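Long-range contacts in probable host range protein 2-3 (Myxoma virus, PDB 5CZ3), which probably serves as a C7-family host-range factor, supporting multiplication of the virus in different cell types: residues 11-16 with 49-54; 20-25 with 135-140; 42-47 with 94-99; 68-73 with 99-104. One frame throughout, in Å; residues are numbered along the deposited sequence.

Interaction 1: residues 11-16 with 49-54; sequences LDVFLI and FILVLE
Strands 10-15 and 45-54 are antiparallel neighbours in one sheet of a beta-sandwich, and this contact is their shared seam. Two hydrogen-bonded pairs, Asp12 with Val52 and Phe14 with Ile50, hold it through four backbone bonds. The tightest, Phe14 N to Ile50 O at 2.8 Å, lies in the carbonyl plane, whereas Asp12 N sits above the plane of the Val52 carbonyl it donates to.

Phe14 shows how a side chain uses the seam. Its CB lies 3.7 Å from Ile50 O; with CG anti to the carbonyl carbon (chi1 -57°), the ring stays above its own strand and turns an edge to residues 49-54. CD2 keeps that oxygen at the ring edge, 3.5 Å away, and CE2 ends 3.9 Å from Val52 CG2. A flat ring suits the place: its edge fits against Ile50 O and Val52 while the Trp151 ring meets it at an oblique angle. On this same face Asp12 is a buried acid with both oxygens used: OD1 takes the His24 amide and OD2 a salt bridge from Arg150, which also pairs with Glu54.

Leu11, Val13, Leu15, Phe49, Leu51 and Leu53 project from the opposite face, where Leu15 and Phe49 also touch strand 34-40 of the second sheet. Such purely apolar side chains fit the sandwich interior. Val13 and Leu51 run side by side, while Leu15 lies alongside the Phe49 ring, bringing its CD1 within 3.8 Å of CE2. Where strand 10-15 ends, Ile16 crosses Ile50 obliquely, and their CD1 methyls meet at 3.7 Å.

Interaction 2: residues 20-25 with 135-140; sequences VSIKHV and TYTYID
The carbonyl oxygen of Lys23 is gripped by two donors of residues 135-140. Tyr138 N approaches in the carbonyl plane at 3.2 Å, and Thr137 OG1 comes from above that plane at 2.9 Å. Thr137 can do this because its hydroxyl is anti to the backbone N (chi1 -173°), which swings it back to the strand that Tyr138 is joining.

Beyond this point the pairing is regular: Lys23 N bonds Tyr138 O nearly along the C=O axis, and Ser21 exchanges two bonds with Asp140. Tyr138 holds its CG in the crowded position between backbone N and carbonyl carbon (chi1 67°), so its ring leans across Lys23. One face receives Lys23 CB 4.0 Å from the centroid, a CH-pi contact. The ring edge points into the face of His24 in a T-shaped stack, with Tyr138 CE1 3.9 Å above the centre of the His24 ring. The long aliphatic lysine chain serves as the apolar surface here, while its NZ goes to Asp147. Ile22 and Ile139 face the other way, onto Phe118 of the second sheet.

Where the strands part, a water donates to His24 O and accepts from Tyr136 N. There Thr135 OG1 takes the Thr137 amide at 3.1 Å and also hydrogen-bonds Ser132 O. An ST turn at Thr135 thus leads into the short antiparallel strand 138-140, outermost in its sheet of the beta-sandwich.

Interaction 3: residues 42-47 with 94-99; sequences ATCKYI and YVEEDA
Tyr94 opens the contact with its CG anti to the backbone N (chi1 173°), which lays the ring lengthwise along residues 44-46, from Tyr46 toward Cys44. Its edge is directed at the face of Tyr46, CD1 standing 3.6 Å above the centre of that ring; the planes meet at 53°, a tilted edge-to-face pair. At the far end of the same ring, OH reaches Cys44 CB at 3.5 Å and makes a weak bond to Glu96 OE2. Tyrosine fits both demands, an apolar edge for stacking and a polar tip for the exposed surface.

Val95 follows, on the buried side. Its backbone exchanges two bonds with Lys45, both 3.1 Å between N and O; the one given by Val95 N is nearly straight at 171°. The beta-branched side chain sets CG2 3.8 Å from Ile47 CD1, beside the aliphatic part of Lys45, whose NZ continues to Asp123 and Thr122. This pair belongs to strands 45-54 and 87-95, antiparallel neighbours in one sheet of the beta-sandwich.

At Glu96 the strand has ended, and the CB bond turns away from Cys44, yet CG still lies 3.5 Å from Cys44 SG. Asp98 then takes the Thr41 amide with OD1, and Ala99 begins the strand of the other sheet.

The sulfur of Cys44 lies at the surface among these groups and is linked covalently to beta-mercaptoethanol, probably from the crystallisation liquor. That adduct shows that the thiol was accessible and reactive enough to form a mixed disulfide.

Interaction 4: residues 68-73 with 99-104; sequences MRLNGK and ALARFY
With CG anti to the backbone N (chi1 173°) and its chain extended, Met68 runs along the inner face of its sheet, while Phe103, its CG anti to the carbonyl carbon (chi1 -68°), turns a ring face to the methionine chain. Met68 CG therefore lies over that face, 4.1 Å from the centroid of the Phe103 ring. The sulfur approaches obliquely in a Met-aromatic contact, Met68 SD to Phe103 CE1 3.6 Å, and the methionine methyl, Met68 CE, goes on to Ala101 CB at 3.7 Å. An unbranched, flexible methionine can follow the ring and still reach the small alanine.

Leu70 fills the next position, CD1 meeting Ala99 CB. On the other face Arg69 extends past the edge of the Tyr104 ring, its guanidinium plane nearly parallel to that of the phenol (5°) but offset, and NH1 bonds the carbonyl oxygen of Gly72.

Arg69 and Arg102 form the hydrogen-bonded pair, Arg69 N to Arg102 O at 2.9 Å. Asn71 takes over where the strand ends: its N bonds Leu100 O, and its OD1 stands in for a backbone carbonyl, accepting from Leu100 N at 2.9 Å. Asn71 and Gly72 occupy the corners of a type I' turn, where positive phi suits both. The contact is an antiparallel strand pair of the second sandwich sheet, ended by the two-residue hairpin into border strand 73-75.

In the fold
From the N terminus, strands 10-15 and 20-23 come first. Interaction 1 closes a loop of 32 residues when 49-54 pairs with 11-16, whereas interaction 2 waits until 135-140 and closes 109. The two therefore cross. Interaction 3 opens at 42-47, before interaction 1 has closed, and crosses it; it also crosses interaction 4, sharing Ala99. Both 3 and 4 nest inside interaction 2, while 1 and 4 follow in series. Interactions 1, 2 and 3 join strands of one sheet, and interaction 4 belongs to the other. The sheets meet where Phe103 packs on Phe49 and Leu51, and Leu70 on Val95.

Interaction 1: residues 11-16 with 49-54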
# COMPACT_ATOMS: atom_id res chain seq x y z
N LEU A 11 6.90 4.45 1.14
CA LEU A 11 5.66 4.02 0.50
C LEU A 11 4.42 4.58 1.18
O LEU A 11 4.20 4.35 2.37
CB LEU A 11 5.58 2.49 0.46
CG LEU A 11 4.32 1.91 -0.18
CD1 LEU A 11 4.22 2.33 -1.64
CD2 LEU A 11 4.31 0.39 -0.07
N ASP A 12 3.61 5.31 0.42
CA ASP A 12 2.31 5.76 0.89
C ASP A 12 1.20 5.13 0.05
O ASP A 12 1.35 4.97 -1.16
CB ASP A 12 2.20 7.29 0.83
CG ASP A 12 3.14 7.98 1.79
OD1 ASP A 12 3.51 7.38 2.82
OD2 ASP A 12 3.49 9.15 1.51
N VAL A 13 0.11 4.76 0.70
CA VAL A 13 -1.03 4.17 0.00
C VAL A 13 -2.28 5.00 0.24
O VAL A 13 -2.67 5.24 1.39
CB VAL A 13 -1.29 2.72 0.45
CG1 VAL A 13 -2.51 2.15 -0.25
CG2 VAL A 13 -0.06 1.86 0.18
N PHE A 14 -2.91 5.45 -0.84
CA PHE A 14 -4.08 6.32 -0.74
C PHE A 14 -5.34 5.66 -1.30
O PHE A 14 -5.34 5.16 -2.42
CB PHE A 14 -3.82 7.64 -1.47
CG PHE A 14 -2.61 8.38 -0.99
CD1 PHE A 14 -2.70 9.27 0.07
CD2 PHE A 14 -1.37 8.19 -1.59
CE1 PHE A 14 -1.58 9.95 0.52
CE2 PHE A 14 -0.26 8.87 -1.15
CZ PHE A 14 -0.36 9.75 -0.09
N LEU A 15 -6.40 5.67 -0.50
CA LEU A 15 -7.71 5.22 -0.97
C LEU A 15 -8.54 6.44 -1.34
O LEU A 15 -9.07 7.14 -0.48
CB LEU A 15 -8.42 4.38 0.10
CG LEU A 15 -8.01 2.91 0.21
CD1 LEU A 15 -6.59 2.75 0.76
CD2 LEU A 15 -9.00 2.12 1.05
N ILE A 16 -8.66 6.68 -2.65
CA ILE A 16 -9.17 7.94 -3.18
C ILE A 16 -10.60 8.27 -2.77
O ILE A 16 -10.84 9.31 -2.15
CB ILE A 16 -9.09 7.95 -4.72
CG1 ILE A 16 -7.67 7.60 -5.18
CG2 ILE A 16 -9.52 9.29 -5.27
CD1 ILE A 16 -6.60 8.47 -4.55
N PHE A 49 -6.97 2.53 -5.52
CA PHE A 49 -5.73 2.64 -4.76
C PHE A 49 -4.68 3.41 -5.54
O PHE A 49 -4.41 3.11 -6.70
CB PHE A 49 -5.17 1.26 -4.40
CG PHE A 49 -6.07 0.44 -3.53
CD1 PHE A 49 -7.07 -0.34 -4.09
CD2 PHE A 49 -5.90 0.41 -2.16
CE1 PHE A 49 -7.89 -1.11 -3.30
CE2 PHE A 49 -6.72 -0.36 -1.36
CZ PHE A 49 -7.72 -1.12 -1.93
N ILE A 50 -4.07 4.41 -4.91
CA ILE A 50 -2.89 5.05 -5.48
C ILE A 50 -1.71 4.83 -4.55
O ILE A 50 -1.72 5.26 -3.40
CB ILE A 50 -3.11 6.56 -5.72
CG1 ILE A 50 -4.04 6.76 -6.92
CG2 ILE A 50 -1.78 7.26 -5.97
CD1 ILE A 50 -4.22 8.21 -7.32
N LEU A 51 -0.69 4.14 -5.06
CA LEU A 51 0.51 3.85 -4.28
C LEU A 51 1.67 4.69 -4.78
O LEU A 51 2.05 4.61 -5.94
CB LEU A 51 0.87 2.36 -4.36
CG LEU A 51 -0.14 1.32 -3.86
CD1 LEU A 51 -1.16 0.97 -4.94
CD2 LEU A 51 0.58 0.07 -3.37
N VAL A 52 2.23 5.50 -3.89
CA VAL A 52 3.39 6.31 -4.23
C VAL A 52 4.65 5.69 -3.64
O VAL A 52 4.90 5.80 -2.44
CB VAL A 52 3.24 7.76 -3.75
CG1 VAL A 52 4.46 8.57 -4.13
CG2 VAL A 52 1.97 8.38 -4.32
N LEU A 53 5.44 5.04 -4.49
CA LEU A 53 6.64 4.34 -4.05
C LEU A 53 7.90 5.15 -4.33
O LEU A 53 8.08 5.66 -5.44
CB LEU A 53 6.73 2.98 -4.74
CG LEU A 53 7.98 2.14 -4.45
CD1 LEU A 53 8.02 1.72 -2.99
CD2 LEU A 53 8.04 0.93 -5.37
N GLU A 54 8.76 5.26 -3.33
CA GLU A 54 10.04 5.94 -3.48
C GLU A 54 11.18 5.01 -3.10
O GLU A 54 11.63 5.02 -1.95
CB GLU A 54 10.08 7.21 -2.64
CG GLU A 54 9.01 8.22 -3.01
CD GLU A 54 8.88 9.34 -1.99
OE1 GLU A 54 9.92 9.74 -1.42
OE2 GLU A 54 7.75 9.81 -1.76

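Interaction 2: residues 20-25 with 135-140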
# COMPACT_ATOMS: atom_id res chain seq x y z
N VAL A 20 -8.80 8.41 2.38
CA VAL A 20 -7.98 7.92 3.48
C VAL A 20 -6.52 7.79 3.06
O VAL A 20 -6.21 7.26 1.99
CB VAL A 20 -8.49 6.55 3.98
CG1 VAL A 20 -7.49 5.92 4.94
CG2 VAL A 20 -9.86 6.69 4.64
N SER A 21 -5.62 8.30 3.90
CA SER A 21 -4.19 8.21 3.64
C SER A 21 -3.52 7.21 4.57
O SER A 21 -3.36 7.46 5.76
CB SER A 21 -3.52 9.58 3.79
OG SER A 21 -3.97 10.49 2.80
N ILE A 22 -3.12 6.06 4.02
CA ILE A 22 -2.32 5.10 4.76
C ILE A 22 -0.85 5.38 4.48
O ILE A 22 -0.32 4.95 3.46
CB ILE A 22 -2.66 3.65 4.39
CG1 ILE A 22 -4.17 3.42 4.46
CG2 ILE A 22 -1.94 2.68 5.31
CD1 ILE A 22 -4.60 2.05 3.97
N LYS A 23 -0.20 6.11 5.38
CA LYS A 23 1.13 6.64 5.11
C LYS A 23 2.24 5.84 5.78
O LYS A 23 2.03 5.20 6.81
CB LYS A 23 1.21 8.10 5.55
CG LYS A 23 0.09 8.96 4.99
CD LYS A 23 0.47 10.43 4.97
CE LYS A 23 1.47 10.72 3.87
NZ LYS A 23 1.79 12.17 3.77
N HIS A 24 3.42 5.89 5.17
CA HIS A 24 4.62 5.21 5.67
C HIS A 24 4.38 3.71 5.86
O HIS A 24 4.70 3.15 6.91
CB HIS A 24 5.09 5.85 6.98
CG HIS A 24 5.51 7.28 6.84
ND1 HIS A 24 6.25 7.94 7.80
CD2 HIS A 24 5.30 8.18 5.85
CE1 HIS A 24 6.47 9.18 7.41
NE2 HIS A 24 5.91 9.35 6.23
N VAL A 25 3.83 3.09 4.83
CA VAL A 25 3.55 1.66 4.84
C VAL A 25 4.84 0.84 4.76
O VAL A 25 4.91 -0.29 5.23
CB VAL A 25 2.62 1.28 3.67
CG1 VAL A 25 2.29 -0.20 3.69
CG2 VAL A 25 1.34 2.11 3.74
N THR A 135 7.07 -1.49 10.62
CA THR A 135 6.89 -0.16 10.06
C THR A 135 6.55 0.88 11.13
O THR A 135 6.33 0.55 12.29
CB THR A 135 5.77 -0.11 8.99
OG1 THR A 135 4.50 0.02 9.64
CG2 THR A 135 5.77 -1.36 8.12
N TYR A 136 6.50 2.14 10.70
CA TYR A 136 6.02 3.23 11.54
C TYR A 136 4.79 3.85 10.88
O TYR A 136 4.62 5.07 10.88
CB TYR A 136 7.11 4.29 11.73
CG TYR A 136 8.36 3.77 12.40
CD1 TYR A 136 8.28 2.99 13.55
CD2 TYR A 136 9.61 4.05 11.88
CE1 TYR A 136 9.42 2.51 14.17
CE2 TYR A 136 10.76 3.57 12.49
CZ TYR A 136 10.66 2.81 13.64
OH TYR A 136 11.79 2.33 14.25
N THR A 137 3.95 2.99 10.32
CA THR A 137 2.79 3.44 9.55
C THR A 137 1.74 4.13 10.42
O THR A 137 1.59 3.84 11.60
CB THR A 137 2.13 2.26 8.82
OG1 THR A 137 1.10 2.75 7.95
CG2 THR A 137 1.54 1.26 9.81
N TYR A 138 1.04 5.08 9.81
CA TYR A 138 -0.06 5.77 10.46
C TYR A 138 -1.12 6.12 9.43
O TYR A 138 -0.82 6.20 8.24
CB TYR A 138 0.43 7.03 11.19
CG TYR A 138 0.94 8.12 10.27
CD1 TYR A 138 2.26 8.14 9.84
CD2 TYR A 138 0.10 9.15 9.86
CE1 TYR A 138 2.73 9.14 9.01
CE2 TYR A 138 0.56 10.15 9.03
CZ TYR A 138 1.87 10.15 8.61
OH TYR A 138 2.33 11.15 7.78
N ILE A 139 -2.35 6.33 9.88
CA ILE A 139 -3.44 6.61 8.96
C ILE A 139 -4.06 7.98 9.19
O ILE A 139 -4.54 8.28 10.28
CB ILE A 139 -4.55 5.55 9.07
CG1 ILE A 139 -3.99 4.16 8.76
CG2 ILE A 139 -5.69 5.87 8.12
CD1 ILE A 139 -5.01 3.05 8.92
N ASP A 140 -4.03 8.81 8.15
CA ASP A 140 -4.72 10.09 8.18
C ASP A 140 -6.11 9.93 7.57
O ASP A 140 -6.24 9.43 6.45
CB ASP A 140 -3.93 11.16 7.42
CG ASP A 140 -2.71 11.65 8.20
OD1 ASP A 140 -2.76 11.63 9.45
OD2 ASP A 140 -1.72 12.06 7.56
O HOH W 1 7.25 2.91 8.03

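Interaction 3: residues 42-47 with 94-99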
# COMPACT_ATOMS: atom_id res chain seq x y z
N ALA A 42 -20.82 -2.89 2.44
CA ALA A 42 -22.16 -3.45 2.38
C ALA A 42 -22.77 -3.25 0.99
O ALA A 42 -23.78 -3.87 0.65
CB ALA A 42 -23.05 -2.83 3.44
N THR A 43 -22.16 -2.38 0.20
CA THR A 43 -22.64 -2.09 -1.15
C THR A 43 -21.58 -2.42 -2.20
O THR A 43 -20.41 -2.62 -1.88
CB THR A 43 -23.04 -0.61 -1.30
OG1 THR A 43 -21.89 0.23 -1.09
CG2 THR A 43 -24.11 -0.24 -0.29
N CYS A 44 -22.01 -2.48 -3.45
CA CYS A 44 -21.12 -2.77 -4.56
C CYS A 44 -20.44 -1.48 -5.03
O CYS A 44 -21.12 -0.52 -5.39
CB CYS A 44 -21.89 -3.41 -5.71
SG CYS A 44 -22.60 -5.03 -5.31
N LYS A 45 -19.11 -1.46 -5.01
CA LYS A 45 -18.40 -0.23 -5.36
C LYS A 45 -17.03 -0.49 -5.98
O LYS A 45 -16.50 -1.60 -5.92
CB LYS A 45 -18.24 0.66 -4.13
CG LYS A 45 -17.35 0.07 -3.06
CD LYS A 45 -17.29 0.95 -1.82
CE LYS A 45 -18.68 1.18 -1.25
NZ LYS A 45 -18.64 1.98 0.01
N TYR A 46 -16.47 0.56 -6.57
CA TYR A 46 -15.10 0.52 -7.07
C TYR A 46 -14.17 1.18 -6.05
O TYR A 46 -14.43 2.30 -5.60
CB TYR A 46 -14.99 1.23 -8.42
CG TYR A 46 -15.57 0.46 -9.58
CD1 TYR A 46 -14.80 -0.46 -10.29
CD2 TYR A 46 -16.89 0.65 -9.98
CE1 TYR A 46 -15.32 -1.17 -11.35
CE2 TYR A 46 -17.42 -0.05 -11.05
CZ TYR A 46 -16.63 -0.96 -11.73
OH TYR A 46 -17.15 -1.66 -12.79
N ILE A 47 -13.10 0.49 -5.69
CA ILE A 47 -12.13 1.04 -4.76
C ILE A 47 -10.82 1.36 -5.48
O ILE A 47 -10.19 0.48 -6.06
CB ILE A 47 -11.85 0.08 -3.59
CG1 ILE A 47 -13.15 -0.24 -2.85
CG2 ILE A 47 -10.83 0.68 -2.64
CD1 ILE A 47 -12.99 -1.25 -1.75
N TYR A 94 -13.11 -3.99 -8.09
CA TYR A 94 -14.55 -3.98 -7.93
C TYR A 94 -14.97 -5.01 -6.90
O TYR A 94 -14.69 -6.20 -7.05
CB TYR A 94 -15.25 -4.24 -9.26
CG TYR A 94 -16.74 -4.39 -9.13
CD1 TYR A 94 -17.57 -3.28 -9.03
CD2 TYR A 94 -17.33 -5.65 -9.09
CE1 TYR A 94 -18.94 -3.42 -8.91
CE2 TYR A 94 -18.69 -5.79 -8.96
CZ TYR A 94 -19.49 -4.68 -8.87
OH TYR A 94 -20.86 -4.82 -8.75
N VAL A 95 -15.65 -4.56 -5.85
CA VAL A 95 -16.08 -5.46 -4.78
C VAL A 95 -17.59 -5.41 -4.57
O VAL A 95 -18.22 -4.37 -4.77
CB VAL A 95 -15.37 -5.13 -3.45
CG1 VAL A 95 -13.89 -5.49 -3.53
CG2 VAL A 95 -15.56 -3.67 -3.09
N GLU A 96 -18.16 -6.54 -4.18
CA GLU A 96 -19.59 -6.64 -3.92
C GLU A 96 -19.83 -6.93 -2.45
O GLU A 96 -20.92 -6.71 -1.93
CB GLU A 96 -20.22 -7.73 -4.79
CG GLU A 96 -20.23 -7.40 -6.27
CD GLU A 96 -20.88 -8.47 -7.12
OE1 GLU A 96 -20.75 -9.67 -6.78
OE2 GLU A 96 -21.53 -8.12 -8.13
N GLU A 97 -18.79 -7.43 -1.78
CA GLU A 97 -18.84 -7.72 -0.36
C GLU A 97 -17.47 -7.47 0.27
O GLU A 97 -16.58 -6.95 -0.39
CB GLU A 97 -19.29 -9.17 -0.12
CG GLU A 97 -18.47 -10.20 -0.88
CD GLU A 97 -19.00 -11.61 -0.69
OE2 GLU A 97 -18.43 -12.55 -1.29
N ASP A 98 -17.32 -7.82 1.54
CA ASP A 98 -16.05 -7.64 2.25
C ASP A 98 -14.93 -8.36 1.52
O ASP A 98 -15.10 -9.47 1.03
CB ASP A 98 -16.15 -8.14 3.69
CG ASP A 98 -17.14 -7.34 4.52
OD1 ASP A 98 -17.57 -6.27 4.05
OD2 ASP A 98 -17.49 -7.79 5.63
N ALA A 99 -13.76 -7.72 1.45
CA ALA A 99 -12.64 -8.27 0.70
C ALA A 99 -11.31 -7.99 1.38
O ALA A 99 -11.17 -7.02 2.13
CB ALA A 99 -12.63 -7.72 -0.71

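Interaction 4: residues 68-73 with 99-104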
# COMPACT_ATOMS: atom_id res chain seq x y z
N MET A 68 -0.33 -7.65 -6.26
CA MET A 68 -1.51 -7.61 -5.41
C MET A 68 -2.45 -8.79 -5.67
O MET A 68 -2.65 -9.21 -6.81
CB MET A 68 -2.27 -6.30 -5.61
CG MET A 68 -3.62 -6.23 -4.91
SD MET A 68 -4.68 -4.93 -5.56
CE MET A 68 -6.11 -5.11 -4.50
N ARG A 69 -3.01 -9.33 -4.59
CA ARG A 69 -4.08 -10.31 -4.69
C ARG A 69 -5.30 -9.86 -3.92
O ARG A 69 -5.21 -9.52 -2.73
CB ARG A 69 -3.62 -11.68 -4.18
CG ARG A 69 -2.58 -12.35 -5.05
CD ARG A 69 -2.48 -13.82 -4.72
NE ARG A 69 -1.46 -14.49 -5.52
CZ ARG A 69 -1.70 -15.15 -6.65
NH1 ARG A 69 -2.94 -15.22 -7.12
NH2 ARG A 69 -0.71 -15.73 -7.31
N LEU A 70 -6.45 -9.84 -4.59
CA LEU A 70 -7.72 -9.55 -3.94
C LEU A 70 -8.49 -10.84 -3.74
O LEU A 70 -8.92 -11.47 -4.71
CB LEU A 70 -8.54 -8.55 -4.76
CG LEU A 70 -9.89 -8.15 -4.14
CD1 LEU A 70 -9.67 -7.35 -2.87
CD2 LEU A 70 -10.74 -7.38 -5.14
N ASN A 71 -8.66 -11.23 -2.48
CA ASN A 71 -9.33 -12.48 -2.13
C ASN A 71 -8.71 -13.68 -2.84
O ASN A 71 -9.42 -14.60 -3.27
CB ASN A 71 -10.83 -12.40 -2.45
CG ASN A 71 -11.54 -11.34 -1.63
OD1 ASN A 71 -11.16 -11.05 -0.50
ND2 ASN A 71 -12.58 -10.75 -2.21
N GLY A 72 -7.39 -13.67 -2.97
CA GLY A 72 -6.66 -14.78 -3.56
C GLY A 72 -6.36 -14.62 -5.04
O GLY A 72 -5.42 -15.23 -5.55
N LYS A 73 -7.15 -13.80 -5.73
CA LYS A 73 -6.99 -13.63 -7.17
C LYS A 73 -5.99 -12.53 -7.52
O LYS A 73 -6.03 -11.43 -6.96
CB LYS A 73 -8.34 -13.33 -7.82
N ALA A 99 -13.76 -7.72 1.45
CA ALA A 99 -12.64 -8.27 0.70
C ALA A 99 -11.31 -7.99 1.38
O ALA A 99 -11.17 -7.02 2.13
CB ALA A 99 -12.63 -7.72 -0.71
N LEU A 100 -10.33 -8.84 1.11
CA LEU A 100 -8.98 -8.66 1.63
C LEU A 100 -8.02 -8.36 0.49
O LEU A 100 -7.94 -9.11 -0.48
CB LEU A 100 -8.52 -9.89 2.41
CG LEU A 100 -7.07 -9.92 2.87
CD1 LEU A 100 -6.69 -8.66 3.64
CD2 LEU A 100 -6.82 -11.16 3.72
N ALA A 101 -7.30 -7.25 0.61
CA ALA A 101 -6.34 -6.86 -0.41
C ALA A 101 -4.91 -7.00 0.11
O ALA A 101 -4.54 -6.38 1.10
CB ALA A 101 -6.60 -5.43 -0.87
N ARG A 102 -4.12 -7.82 -0.57
CA ARG A 102 -2.74 -8.04 -0.18
C ARG A 102 -1.76 -7.48 -1.21
O ARG A 102 -1.69 -7.98 -2.33
CB ARG A 102 -2.46 -9.53 0.02
CG ARG A 102 -3.18 -10.16 1.20
CD ARG A 102 -2.56 -11.50 1.54
NE ARG A 102 -2.78 -11.88 2.93
CZ ARG A 102 -3.73 -12.71 3.33
NH1 ARG A 102 -4.55 -13.27 2.45
NH2 ARG A 102 -3.86 -13.00 4.62
N PHE A 103 -1.01 -6.46 -0.82
CA PHE A 103 0.08 -5.96 -1.65
C PHE A 103 1.38 -6.61 -1.18
O PHE A 103 1.57 -6.83 0.01
CB PHE A 103 0.18 -4.44 -1.59
CG PHE A 103 -0.98 -3.74 -2.24
CD1 PHE A 103 -0.99 -3.51 -3.60
CD2 PHE A 103 -2.06 -3.32 -1.48
CE1 PHE A 103 -2.05 -2.86 -4.21
CE2 PHE A 103 -3.13 -2.67 -2.08
CZ PHE A 103 -3.12 -2.45 -3.44
N TYR A 104 2.27 -6.91 -2.13
CA TYR A 104 3.51 -7.60 -1.79
C TYR A 104 4.58 -7.48 -2.88
O TYR A 104 4.27 -7.40 -4.06
CB TYR A 104 3.24 -9.08 -1.51
CG TYR A 104 2.63 -9.84 -2.67
CD1 TYR A 104 1.27 -9.80 -2.92
CD2 TYR A 104 3.43 -10.60 -3.52
CE1 TYR A 104 0.71 -10.49 -3.98
CE2 TYR A 104 2.88 -11.30 -4.58
CZ TYR A 104 1.52 -11.24 -4.81
OH TYR A 104 0.96 -11.93 -5.86